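Local coordinates for ferredoxin-like protein (Thermotoga maritima, PDB 7KOE) that carries two [4Fe-4S] clusters and probably relays electrons between flavins in a complex with electron transfer flavoprotein, at residues C61-T66 / W78-G83; N10-D15 / Y85-K90. All blocks are in the same frame, centred on the assembly; numbering follows the deposited sequence.

Interaction 1: residues C61-T66 / W78-G83. With SF4 (iron/sulfur cluster), chain M.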
ATOM      1  N   CYS D  61     -26.182 -11.476 -27.102  1.00 11.68           N
ATOM      2  CA  CYS D  61     -27.095 -12.077 -26.102  1.00 11.68           C
ATOM      3  C   CYS D  61     -26.295 -12.721 -24.970  1.00 11.68           C
ATOM      4  O   CYS D  61     -25.398 -13.530 -25.257  1.00 11.68           O
ATOM      5  CB  CYS D  61     -28.010 -13.114 -26.737  1.00 11.68           C
ATOM      6  SG  CYS D  61     -29.310 -13.676 -25.611  1.00 11.68           S
ATOM      7  N   LEU D  62     -26.627 -12.337 -23.737  1.00 11.02           N
ATOM      8  CA  LEU D  62     -26.041 -12.866 -22.518  1.00 11.02           C
ATOM      9  C   LEU D  62     -26.779 -14.084 -21.992  1.00 11.02           C
ATOM     10  O   LEU D  62     -26.469 -14.540 -20.889  1.00 11.02           O
ATOM     11  CB  LEU D  62     -26.002 -11.783 -21.444  1.00 11.02           C
ATOM     12  CG  LEU D  62     -25.107 -10.589 -21.749  1.00 11.02           C
ATOM     13  CD1 LEU D  62     -25.559  -9.405 -20.971  1.00 11.02           C
ATOM     14  CD2 LEU D  62     -23.681 -10.899 -21.415  1.00 11.02           C
ATOM     15  N   GLU D  63     -27.764 -14.585 -22.747  1.00 10.48           N
ATOM     16  CA  GLU D  63     -28.480 -15.840 -22.491  1.00 10.48           C
ATOM     17  C   GLU D  63     -29.204 -15.835 -21.153  1.00 10.48           C
ATOM     18  O   GLU D  63     -29.384 -16.878 -20.527  1.00 10.48           O
ATOM     19  CB  GLU D  63     -27.554 -17.049 -22.576  1.00 10.48           C
ATOM     20  CG  GLU D  63     -26.674 -17.107 -23.783  1.00 10.48           C
ATOM     21  CD  GLU D  63     -25.753 -18.291 -23.720  1.00 10.48           C
ATOM     22  OE1 GLU D  63     -25.903 -19.111 -22.796  1.00 10.48           O
ATOM     23  OE2 GLU D  63     -24.873 -18.408 -24.580  1.00 10.48           O
ATOM     24  N   CYS D  64     -29.527 -14.636 -20.663  1.00 10.40           N
ATOM     25  CA  CYS D  64     -30.210 -14.520 -19.348  1.00 10.40           C
ATOM     26  C   CYS D  64     -31.606 -15.131 -19.467  1.00 10.40           C
ATOM     27  O   CYS D  64     -31.927 -16.022 -18.667  1.00 10.40           O
ATOM     28  CB  CYS D  64     -30.293 -13.072 -18.883  1.00 10.40           C
ATOM     29  SG  CYS D  64     -30.781 -11.918 -20.188  1.00 10.40           S
ATOM     30  N   GLY D  65     -32.389 -14.671 -20.444  1.00 10.00           N
ATOM     31  CA  GLY D  65     -33.717 -15.207 -20.643  1.00 10.00           C
ATOM     32  C   GLY D  65     -34.823 -14.230 -20.331  1.00 10.00           C
ATOM     33  O   GLY D  65     -35.992 -14.611 -20.309  1.00 10.00           O
ATOM     34  N   THR D  66     -34.455 -12.971 -20.088  1.00 10.79           N
ATOM     35  CA  THR D  66     -35.414 -11.939 -19.707  1.00 10.79           C
ATOM     36  C   THR D  66     -36.415 -11.678 -20.818  1.00 10.79           C
ATOM     37  O   THR D  66     -37.616 -11.536 -20.569  1.00 10.79           O
ATOM     38  CB  THR D  66     -34.662 -10.655 -19.363  1.00 10.79           C
ATOM     39  OG1 THR D  66     -33.805 -10.886 -18.244  1.00 10.79           O
ATOM     40  CG2 THR D  66     -35.587  -9.524 -19.056  1.00 10.79           C
ATOM     41  N   TRP D  78     -37.214 -18.304 -28.098  1.00  7.39           N
ATOM     42  CA  TRP D  78     -35.981 -18.161 -27.348  1.00  7.39           C
ATOM     43  C   TRP D  78     -35.365 -19.532 -27.156  1.00  7.39           C
ATOM     44  O   TRP D  78     -36.005 -20.436 -26.615  1.00  7.39           O
ATOM     45  CB  TRP D  78     -36.248 -17.503 -26.000  1.00  7.39           C
ATOM     46  CG  TRP D  78     -35.036 -17.170 -25.204  1.00  7.39           C
ATOM     47  CD1 TRP D  78     -34.405 -15.978 -25.162  1.00  7.39           C
ATOM     48  CD2 TRP D  78     -34.328 -18.029 -24.306  1.00  7.39           C
ATOM     49  NE1 TRP D  78     -33.330 -16.036 -24.319  1.00  7.39           N
ATOM     50  CE2 TRP D  78     -33.266 -17.288 -23.776  1.00  7.39           C
ATOM     51  CE3 TRP D  78     -34.488 -19.354 -23.903  1.00  7.39           C
ATOM     52  CZ2 TRP D  78     -32.371 -17.824 -22.875  1.00  7.39           C
ATOM     53  CZ3 TRP D  78     -33.598 -19.880 -23.013  1.00  7.39           C
ATOM     54  CH2 TRP D  78     -32.557 -19.120 -22.505  1.00  7.39           C
ATOM     55  N   ASN D  79     -34.131 -19.680 -27.597  1.00  9.55           N
ATOM     56  CA  ASN D  79     -33.332 -20.848 -27.304  1.00  9.55           C
ATOM     57  C   ASN D  79     -32.026 -20.389 -26.687  1.00  9.55           C
ATOM     58  O   ASN D  79     -31.633 -19.229 -26.808  1.00  9.55           O
ATOM     59  CB  ASN D  79     -33.042 -21.665 -28.563  1.00  9.55           C
ATOM     60  CG  ASN D  79     -34.241 -22.431 -29.043  1.00  9.55           C
ATOM     61  OD1 ASN D  79     -34.825 -23.218 -28.302  1.00  9.55           O
ATOM     62  ND2 ASN D  79     -34.631 -22.197 -30.288  1.00  9.55           N
ATOM     63  N   TYR D  80     -31.363 -21.305 -26.012  1.00  8.00           N
ATOM     64  CA  TYR D  80     -29.959 -21.118 -25.769  1.00  8.00           C
ATOM     65  C   TYR D  80     -29.223 -21.307 -27.085  1.00  8.00           C
ATOM     66  O   TYR D  80     -29.712 -21.999 -27.980  1.00  8.00           O
ATOM     67  CB  TYR D  80     -29.455 -22.119 -24.738  1.00  8.00           C
ATOM     68  CG  TYR D  80     -29.723 -21.729 -23.313  1.00  8.00           C
ATOM     69  CD1 TYR D  80     -29.198 -20.563 -22.786  1.00  8.00           C
ATOM     70  CD2 TYR D  80     -30.491 -22.532 -22.491  1.00  8.00           C
ATOM     71  CE1 TYR D  80     -29.434 -20.209 -21.480  1.00  8.00           C
ATOM     72  CE2 TYR D  80     -30.736 -22.183 -21.188  1.00  8.00           C
ATOM     73  CZ  TYR D  80     -30.207 -21.023 -20.690  1.00  8.00           C
ATOM     74  OH  TYR D  80     -30.452 -20.678 -19.386  1.00  8.00           O
ATOM     75  N   PRO D  81     -28.046 -20.706 -27.235  1.00  7.52           N
ATOM     76  CA  PRO D  81     -27.166 -21.101 -28.335  1.00  7.52           C
ATOM     77  C   PRO D  81     -26.714 -22.538 -28.151  1.00  7.52           C
ATOM     78  O   PRO D  81     -26.857 -23.131 -27.082  1.00  7.52           O
ATOM     79  CB  PRO D  81     -25.996 -20.126 -28.223  1.00  7.52           C
ATOM     80  CG  PRO D  81     -26.521 -18.995 -27.469  1.00  7.52           C
ATOM     81  CD  PRO D  81     -27.514 -19.541 -26.519  1.00  7.52           C
ATOM     82  N   ARG D  82     -26.118 -23.091 -29.202  1.00 11.03           N
ATOM     83  CA  ARG D  82     -25.641 -24.463 -29.154  1.00 11.03           C
ATOM     84  C   ARG D  82     -24.491 -24.603 -28.159  1.00 11.03           C
ATOM     85  O   ARG D  82     -24.013 -23.629 -27.573  1.00 11.03           O
ATOM     86  CB  ARG D  82     -25.184 -24.924 -30.533  1.00 11.03           C
ATOM     87  CG  ARG D  82     -26.162 -24.645 -31.641  1.00 11.03           C
ATOM     88  CD  ARG D  82     -25.679 -25.251 -32.936  1.00 11.03           C
ATOM     89  NE  ARG D  82     -24.561 -24.506 -33.499  1.00 11.03           N
ATOM     90  CZ  ARG D  82     -23.764 -24.970 -34.452  1.00 11.03           C
ATOM     91  NH1 ARG D  82     -23.959 -26.181 -34.948  1.00 11.03           N
ATOM     92  NH2 ARG D  82     -22.772 -24.224 -34.907  1.00 11.03           N
ATOM     93  N   GLY D  83     -24.072 -25.843 -27.942  1.00 11.41           N
ATOM     94  CA  GLY D  83     -22.924 -26.071 -27.086  1.00 11.41           C
ATOM     95  C   GLY D  83     -21.679 -25.450 -27.687  1.00 11.41           C
ATOM     96  O   GLY D  83     -21.504 -25.434 -28.906  1.00 11.41           O
TER
HETATM   97 FE1  SF4 M 601     -30.053 -12.290 -24.810  1.00 11.58          FE
HETATM   98 FE2  SF4 M 601     -30.862 -11.748 -21.951  1.00 11.58          FE
HETATM   99 FE3  SF4 M 601     -32.977 -12.115 -24.074  1.00 11.58          FE
HETATM  100 FE4  SF4 M 601     -31.267  -9.627 -24.064  1.00 11.58          FE
HETATM  101  S1  SF4 M 601     -32.526 -10.600 -22.640  1.00 11.58           S
HETATM  102  S2  SF4 M 601     -31.718 -11.143 -25.498  1.00 11.58           S
HETATM  103  S3  SF4 M 601     -29.603 -10.775 -23.375  1.00 11.58           S
HETATM  104  S4  SF4 M 601     -31.313 -13.263 -23.387  1.00 11.58           S

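Interaction 2: residues N10-D15 / Y85-K90. With FAD (flavin-adenine dinucleotide), chain J.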
ATOM      1  N   ASN D  10     -16.853  -9.064 -22.680  1.00 12.32           N
ATOM      2  CA  ASN D  10     -17.224 -10.463 -22.580  1.00 12.32           C
ATOM      3  C   ASN D  10     -16.582 -11.264 -23.699  1.00 12.32           C
ATOM      4  O   ASN D  10     -16.165 -10.731 -24.726  1.00 12.32           O
ATOM      5  CB  ASN D  10     -18.735 -10.635 -22.658  1.00 12.32           C
ATOM      6  CG  ASN D  10     -19.456  -9.985 -21.526  1.00 12.32           C
ATOM      7  OD1 ASN D  10     -20.314  -9.137 -21.730  1.00 12.32           O
ATOM      8  ND2 ASN D  10     -19.132 -10.389 -20.320  1.00 12.32           N
ATOM      9  N   ARG D  11     -16.513 -12.568 -23.492  1.00 10.50           N
ATOM     10  CA  ARG D  11     -16.007 -13.480 -24.498  1.00 10.50           C
ATOM     11  C   ARG D  11     -17.171 -14.211 -25.134  1.00 10.50           C
ATOM     12  O   ARG D  11     -18.043 -14.726 -24.433  1.00 10.50           O
ATOM     13  CB  ARG D  11     -15.031 -14.478 -23.892  1.00 10.50           C
ATOM     14  CG  ARG D  11     -14.271 -15.249 -24.920  1.00 10.50           C
ATOM     15  CD  ARG D  11     -13.755 -16.512 -24.332  1.00 10.50           C
ATOM     16  NE  ARG D  11     -13.214 -17.384 -25.354  1.00 10.50           N
ATOM     17  CZ  ARG D  11     -13.147 -18.699 -25.233  1.00 10.50           C
ATOM     18  NH1 ARG D  11     -13.591 -19.285 -24.136  1.00 10.50           N
ATOM     19  NH2 ARG D  11     -12.638 -19.424 -26.205  1.00 10.50           N
ATOM     20  N   TYR D  12     -17.183 -14.253 -26.455  1.00  8.97           N
ATOM     21  CA  TYR D  12     -18.240 -14.910 -27.194  1.00  8.97           C
ATOM     22  C   TYR D  12     -17.639 -15.903 -28.168  1.00  8.97           C
ATOM     23  O   TYR D  12     -16.538 -15.712 -28.682  1.00  8.97           O
ATOM     24  CB  TYR D  12     -19.087 -13.922 -27.983  1.00  8.97           C
ATOM     25  CG  TYR D  12     -19.908 -12.964 -27.168  1.00  8.97           C
ATOM     26  CD1 TYR D  12     -19.352 -11.812 -26.643  1.00  8.97           C
ATOM     27  CD2 TYR D  12     -21.248 -13.193 -26.954  1.00  8.97           C
ATOM     28  CE1 TYR D  12     -20.106 -10.930 -25.922  1.00  8.97           C
ATOM     29  CE2 TYR D  12     -22.004 -12.314 -26.235  1.00  8.97           C
ATOM     30  CZ  TYR D  12     -21.427 -11.194 -25.711  1.00  8.97           C
ATOM     31  OH  TYR D  12     -22.190 -10.319 -24.990  1.00  8.97           O
ATOM     32  N   ARG D  13     -18.378 -16.970 -28.418  1.00  9.55           N
ATOM     33  CA  ARG D  13     -18.235 -17.731 -29.649  1.00  9.55           C
ATOM     34  C   ARG D  13     -19.570 -17.574 -30.354  1.00  9.55           C
ATOM     35  O   ARG D  13     -20.552 -18.222 -29.990  1.00  9.55           O
ATOM     36  CB  ARG D  13     -17.880 -19.188 -29.410  1.00  9.55           C
ATOM     37  CG  ARG D  13     -17.483 -19.871 -30.695  1.00  9.55           C
ATOM     38  CD  ARG D  13     -16.798 -21.192 -30.485  1.00  9.55           C
ATOM     39  NE  ARG D  13     -15.440 -21.062 -29.987  1.00  9.55           N
ATOM     40  CZ  ARG D  13     -15.085 -21.312 -28.736  1.00  9.55           C
ATOM     41  NH1 ARG D  13     -15.993 -21.690 -27.860  1.00  9.55           N
ATOM     42  NH2 ARG D  13     -13.825 -21.179 -28.365  1.00  9.55           N
ATOM     43  N   THR D  14     -19.618 -16.686 -31.333  1.00 12.84           N
ATOM     44  CA  THR D  14     -20.868 -16.363 -31.989  1.00 12.84           C
ATOM     45  C   THR D  14     -21.225 -17.432 -33.010  1.00 12.84           C
ATOM     46  O   THR D  14     -20.365 -17.922 -33.746  1.00 12.84           O
ATOM     47  CB  THR D  14     -20.771 -14.999 -32.660  1.00 12.84           C
ATOM     48  OG1 THR D  14     -20.098 -14.088 -31.786  1.00 12.84           O
ATOM     49  CG2 THR D  14     -22.141 -14.460 -32.948  1.00 12.84           C
ATOM     50  N   ASP D  15     -22.498 -17.808 -33.032  1.00 17.91           N
ATOM     51  CA  ASP D  15     -23.048 -18.745 -34.005  1.00 17.91           C
ATOM     52  C   ASP D  15     -23.946 -17.938 -34.935  1.00 17.91           C
ATOM     53  O   ASP D  15     -25.156 -17.860 -34.741  1.00 17.91           O
ATOM     54  CB  ASP D  15     -23.811 -19.846 -33.308  1.00 17.91           C
ATOM     55  CG  ASP D  15     -23.914 -21.095 -34.138  1.00 17.91           C
ATOM     56  OD1 ASP D  15     -23.302 -21.138 -35.221  1.00 17.91           O
ATOM     57  OD2 ASP D  15     -24.605 -22.038 -33.708  1.00 17.91           O
ATOM     58  N   TYR D  85     -21.122 -22.236 -27.682  1.00 11.03           N
ATOM     59  CA  TYR D  85     -21.478 -21.013 -28.390  1.00 11.03           C
ATOM     60  C   TYR D  85     -22.178 -20.059 -27.438  1.00 11.03           C
ATOM     61  O   TYR D  85     -22.653 -20.452 -26.373  1.00 11.03           O
ATOM     62  CB  TYR D  85     -22.359 -21.297 -29.608  1.00 11.03           C
ATOM     63  CG  TYR D  85     -21.591 -21.816 -30.796  1.00 11.03           C
ATOM     64  CD1 TYR D  85     -20.854 -20.961 -31.595  1.00 11.03           C
ATOM     65  CD2 TYR D  85     -21.589 -23.163 -31.110  1.00 11.03           C
ATOM     66  CE1 TYR D  85     -20.144 -21.430 -32.672  1.00 11.03           C
ATOM     67  CE2 TYR D  85     -20.880 -23.643 -32.181  1.00 11.03           C
ATOM     68  CZ  TYR D  85     -20.161 -22.771 -32.959  1.00 11.03           C
ATOM     69  OH  TYR D  85     -19.454 -23.242 -34.038  1.00 11.03           O
ATOM     70  N   GLY D  86     -22.233 -18.791 -27.836  1.00  8.00           N
ATOM     71  CA  GLY D  86     -22.856 -17.762 -27.029  1.00  8.00           C
ATOM     72  C   GLY D  86     -21.866 -17.068 -26.124  1.00  8.00           C
ATOM     73  O   GLY D  86     -20.693 -16.986 -26.480  1.00  8.00           O
ATOM     74  N   VAL D  87     -22.308 -16.551 -24.972  1.00  9.13           N
ATOM     75  CA  VAL D  87     -21.375 -16.018 -23.985  1.00  9.13           C
ATOM     76  C   VAL D  87     -20.499 -17.133 -23.452  1.00  9.13           C
ATOM     77  O   VAL D  87     -20.936 -18.278 -23.293  1.00  9.13           O
ATOM     78  CB  VAL D  87     -22.089 -15.323 -22.814  1.00  9.13           C
ATOM     79  CG1 VAL D  87     -22.603 -14.011 -23.216  1.00  9.13           C
ATOM     80  CG2 VAL D  87     -23.224 -16.169 -22.305  1.00  9.13           C
ATOM     81  N   LEU D  88     -19.240 -16.808 -23.204  1.00  8.82           N
ATOM     82  CA  LEU D  88     -18.325 -17.712 -22.530  1.00  8.82           C
ATOM     83  C   LEU D  88     -17.740 -16.891 -21.399  1.00  8.82           C
ATOM     84  O   LEU D  88     -16.743 -16.194 -21.582  1.00  8.82           O
ATOM     85  CB  LEU D  88     -17.268 -18.262 -23.466  1.00  8.82           C
ATOM     86  CG  LEU D  88     -17.812 -19.010 -24.680  1.00  8.82           C
ATOM     87  CD1 LEU D  88     -16.731 -19.194 -25.696  1.00  8.82           C
ATOM     88  CD2 LEU D  88     -18.397 -20.337 -24.275  1.00  8.82           C
ATOM     89  N   TYR D  89     -18.383 -16.959 -20.241  1.00 11.05           N
ATOM     90  CA  TYR D  89     -17.990 -16.132 -19.114  1.00 11.05           C
ATOM     91  C   TYR D  89     -16.667 -16.612 -18.545  1.00 11.05           C
ATOM     92  O   TYR D  89     -16.558 -17.743 -18.069  1.00 11.05           O
ATOM     93  CB  TYR D  89     -19.059 -16.152 -18.030  1.00 11.05           C
ATOM     94  CG  TYR D  89     -20.324 -15.403 -18.354  1.00 11.05           C
ATOM     95  CD1 TYR D  89     -20.292 -14.087 -18.780  1.00 11.05           C
ATOM     96  CD2 TYR D  89     -21.553 -16.012 -18.212  1.00 11.05           C
ATOM     97  CE1 TYR D  89     -21.449 -13.408 -19.055  1.00 11.05           C
ATOM     98  CE2 TYR D  89     -22.707 -15.346 -18.491  1.00 11.05           C
ATOM     99  CZ  TYR D  89     -22.654 -14.048 -18.907  1.00 11.05           C
ATOM    100  OH  TYR D  89     -23.826 -13.394 -19.177  1.00 11.05           O
ATOM    101  N   LYS D  90     -15.655 -15.764 -18.629  1.00 15.48           N
ATOM    102  CA  LYS D  90     -14.418 -15.965 -17.900  1.00 15.48           C
ATOM    103  C   LYS D  90     -14.559 -15.244 -16.566  1.00 15.48           C
ATOM    104  O   LYS D  90     -15.045 -14.112 -16.529  1.00 15.48           O
ATOM    105  CB  LYS D  90     -13.228 -15.459 -18.723  1.00 15.48           C
ATOM    106  CG  LYS D  90     -13.285 -13.990 -19.113  1.00 15.48           C
ATOM    107  CD  LYS D  90     -12.154 -13.537 -19.975  1.00 15.48           C
ATOM    108  CE  LYS D  90     -12.186 -12.025 -20.043  1.00 15.48           C
ATOM    109  NZ  LYS D  90     -13.425 -11.527 -20.686  1.00 15.48           N
TER
HETATM  110  PA  FAD J 701     -25.170   0.780 -37.104  1.00 32.97           P
HETATM  111  O1A FAD J 701     -26.641   0.900 -37.058  1.00 32.97           O
HETATM  112  O2A FAD J 701     -24.517   0.768 -35.732  1.00 32.97           O
HETATM  113  O5B FAD J 701     -24.582   1.867 -38.019  1.00 32.97           O
HETATM  114  C5B FAD J 701     -25.436   2.772 -38.747  1.00 32.97           C
HETATM  115  C4B FAD J 701     -24.654   4.018 -39.066  1.00 32.97           C
HETATM  116  O4B FAD J 701     -24.950   4.439 -40.417  1.00 32.97           O
HETATM  117  C3B FAD J 701     -24.948   5.215 -38.164  1.00 32.97           C
HETATM  118  O3B FAD J 701     -23.746   5.889 -37.813  1.00 32.97           O
HETATM  119  C2B FAD J 701     -25.858   6.084 -39.035  1.00 32.97           C
HETATM  120  O2B FAD J 701     -25.740   7.465 -38.719  1.00 32.97           O
HETATM  121  C1B FAD J 701     -25.274   5.808 -40.415  1.00 32.97           C
HETATM  122  N9A FAD J 701     -26.187   6.074 -41.520  1.00 32.97           N
HETATM  123  C8A FAD J 701     -27.554   5.998 -41.502  1.00 32.97           C
HETATM  124  N7A FAD J 701     -28.121   6.299 -42.645  1.00 32.97           N
HETATM  125  C5A FAD J 701     -27.050   6.596 -43.473  1.00 32.97           C
HETATM  126  C6A FAD J 701     -26.973   6.992 -44.823  1.00 32.97           C
HETATM  127  N6A FAD J 701     -28.039   7.162 -45.610  1.00 32.97           N
HETATM  128  N1A FAD J 701     -25.745   7.209 -45.344  1.00 32.97           N
HETATM  129  C2A FAD J 701     -24.676   7.040 -44.564  1.00 32.97           C
HETATM  130  N3A FAD J 701     -24.626   6.668 -43.284  1.00 32.97           N
HETATM  131  C4A FAD J 701     -25.853   6.463 -42.792  1.00 32.97           C
HETATM  132  N1  FAD J 701     -19.913  -6.183 -36.227  1.00 32.97           N
HETATM  133  C2  FAD J 701     -19.161  -6.267 -37.357  1.00 32.97           C
HETATM  134  O2  FAD J 701     -19.295  -5.459 -38.270  1.00 32.97           O
HETATM  135  N3  FAD J 701     -18.224  -7.261 -37.485  1.00 32.97           N
HETATM  136  C4  FAD J 701     -17.947  -8.223 -36.564  1.00 32.97           C
HETATM  137  O4  FAD J 701     -17.086  -9.069 -36.789  1.00 32.97           O
HETATM  138  C4X FAD J 701     -18.755  -8.139 -35.372  1.00 32.97           C
HETATM  139  N5  FAD J 701     -18.556  -9.010 -34.455  1.00 32.97           N
HETATM  140  C5X FAD J 701     -19.316  -8.938 -33.316  1.00 32.97           C
HETATM  141  C6  FAD J 701     -19.105  -9.880 -32.321  1.00 32.97           C
HETATM  142  C7  FAD J 701     -19.845  -9.852 -31.148  1.00 32.97           C
HETATM  143  C7M FAD J 701     -19.587 -10.892 -30.093  1.00 32.97           C
HETATM  144  C8  FAD J 701     -20.816  -8.857 -30.964  1.00 32.97           C
HETATM  145  C8M FAD J 701     -21.624  -8.789 -29.706  1.00 32.97           C
HETATM  146  C9  FAD J 701     -21.029  -7.911 -31.957  1.00 32.97           C
HETATM  147  C9A FAD J 701     -20.289  -7.949 -33.129  1.00 32.97           C
HETATM  148  N10 FAD J 701     -20.458  -6.995 -34.147  1.00 32.97           N
HETATM  149  C10 FAD J 701     -19.719  -7.076 -35.297  1.00 32.97           C
HETATM  150  C1' FAD J 701     -21.496  -5.961 -34.037  1.00 32.97           C
HETATM  151  C2' FAD J 701     -20.996  -4.617 -33.529  1.00 32.97           C
HETATM  152  O2' FAD J 701     -20.927  -4.619 -32.103  1.00 32.97           O
HETATM  153  C3' FAD J 701     -21.975  -3.534 -33.978  1.00 32.97           C
HETATM  154  O3' FAD J 701     -23.217  -3.747 -33.317  1.00 32.97           O
HETATM  155  C4' FAD J 701     -22.227  -3.519 -35.484  1.00 32.97           C
HETATM  156  O4' FAD J 701     -20.985  -3.421 -36.180  1.00 32.97           O
HETATM  157  C5' FAD J 701     -23.136  -2.394 -35.921  1.00 32.97           C
HETATM  158  O5' FAD J 701     -23.126  -2.331 -37.362  1.00 32.97           O
HETATM  159  P   FAD J 701     -23.261  -0.964 -38.121  1.00 32.97           P
HETATM  160  O1P FAD J 701     -23.112  -1.273 -39.611  1.00 32.97           O
HETATM  161  O2P FAD J 701     -22.361   0.037 -37.578  1.00 32.97           O
HETATM  162  O3P FAD J 701     -24.752  -0.552 -37.850  1.00 32.97           O

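Interaction 1: residues C61-T66 / W78-G83
A buried packing contact joins the cluster-binding loop 61-66, which runs up to helix 66-70, to the loop 78-83 leaving the short strand 77-78. The two segments meet without hydrogen bonds between them. Cys61 SG, anti to its backbone N, binds FE1 of the SF4, and Cys64 SG, in the crowded position between backbone N and carbonyl carbon, binds FE2, each at 1.8 Å. The turn between them is held by Glu63 N, which donates to Cys61 SG at 3.4 Å with an N-H...S angle of 154°. Gly65, at the N-cap of the helix, packs obliquely against the Trp78 indole: its CA is 3.7 Å from Trp78 CZ2, and its backbone angles would press a CB against the preceding carbonyl. Trp78 CG is anti to its backbone N, which brings the NE1 edge of the ring to the cluster, 3.6 Å from S4 and in the indole plane. Beside it, Trp78 CH2 stands 3.4 Å above the centre of one face of the Tyr80 ring. Glu63 crosses Tyr80 at about a right angle; the Glu63 carbonyl O meets the ring edge at Tyr80 CE1, 3.5 Å away, while the extended side chain ends tip to tip on Pro81, with Glu63 OE2 3.4 Å from Pro81 CG. The carboxylate is also gripped by salt bridges to basic side chains of a neighbouring protein chain, which probably keep it ionised. The cysteine thiolates thus bind the irons while the indole edge approaches S4, with Tyr80 behind the indole, as expected for a CxxCxxC loop of the bacterial 2[4Fe-4S] ferredoxin fold, where Cys67 and the distant Cys42 of the same pocket probably complete the iron coordination.

Interaction 2: residues N10-D15 / Y85-K90
The small antiparallel sheet of strands 12-13 and 86-87 lies at the methyl-bearing end of a flavin, and Tyr12 and Thr14 belong to the FAD pocket. Arg13 and Gly86 form the hydrogen-bonded pair: Arg13 N to Gly86 O, 3.0 Å and in the carbonyl plane, and Gly86 N to Arg13 O, 2.8 Å. Leu88 N adds a third bond to Arg11 O at 2.7 Å, arriving above the carbonyl plane. Tyr12 and Val87, the non-hydrogen-bonded pair, lie side by side, with Tyr12 CE2 3.5 Å from Val87 CG1. At another corner of the ring, Tyr12 CD1 meets FAD C7M at 3.6 Å, while the Tyr12 OH is hydrogen-bonded to Gly60 O. An alanine here would probably loosen the flavin methyl and Val87, and would lose the link to Gly60. On the face carrying the arginines, Leu88 CD1 sits 3.5 Å above the plane of the Arg11 guanidinium, whose NH1 is paired with an acidic side chain of a neighbouring protein chain. Farther along, the Asp15 carboxylate lies over the Tyr85 ring, the planes 15° apart, and is salt-bridged to Arg82. Tyr12 and Thr14 thus offer FAD van der Waals contact, whereas FAD is hydrogen-bonded by residues of an electron transfer flavoprotein chain, including Gln282 and His283.

Interactions 1 and 2, their centres 11 Å apart, are directly joined. Arg82 NE forms a salt bridge with Asp15 OD2 at 2.5 Å, and Glu63 OE2 accepts a weak hydrogen bond from Val87 N at 3.2 Å, so the Glu63 carboxylate bridges the cluster loop and the small sheet. Tyr89 also packs against Leu62. Interaction 1 grips one cluster; interaction 2 touches a flavin methyl. Tyr12 lies between the two, touching the FAD while its side chain is about 8 Å from the cluster of interaction 1; Tyr80 touches a different FAD, and the side chain of Trp78 is about 10 Å from the second cluster. This placement is consistent with electrons passing between flavins and clusters.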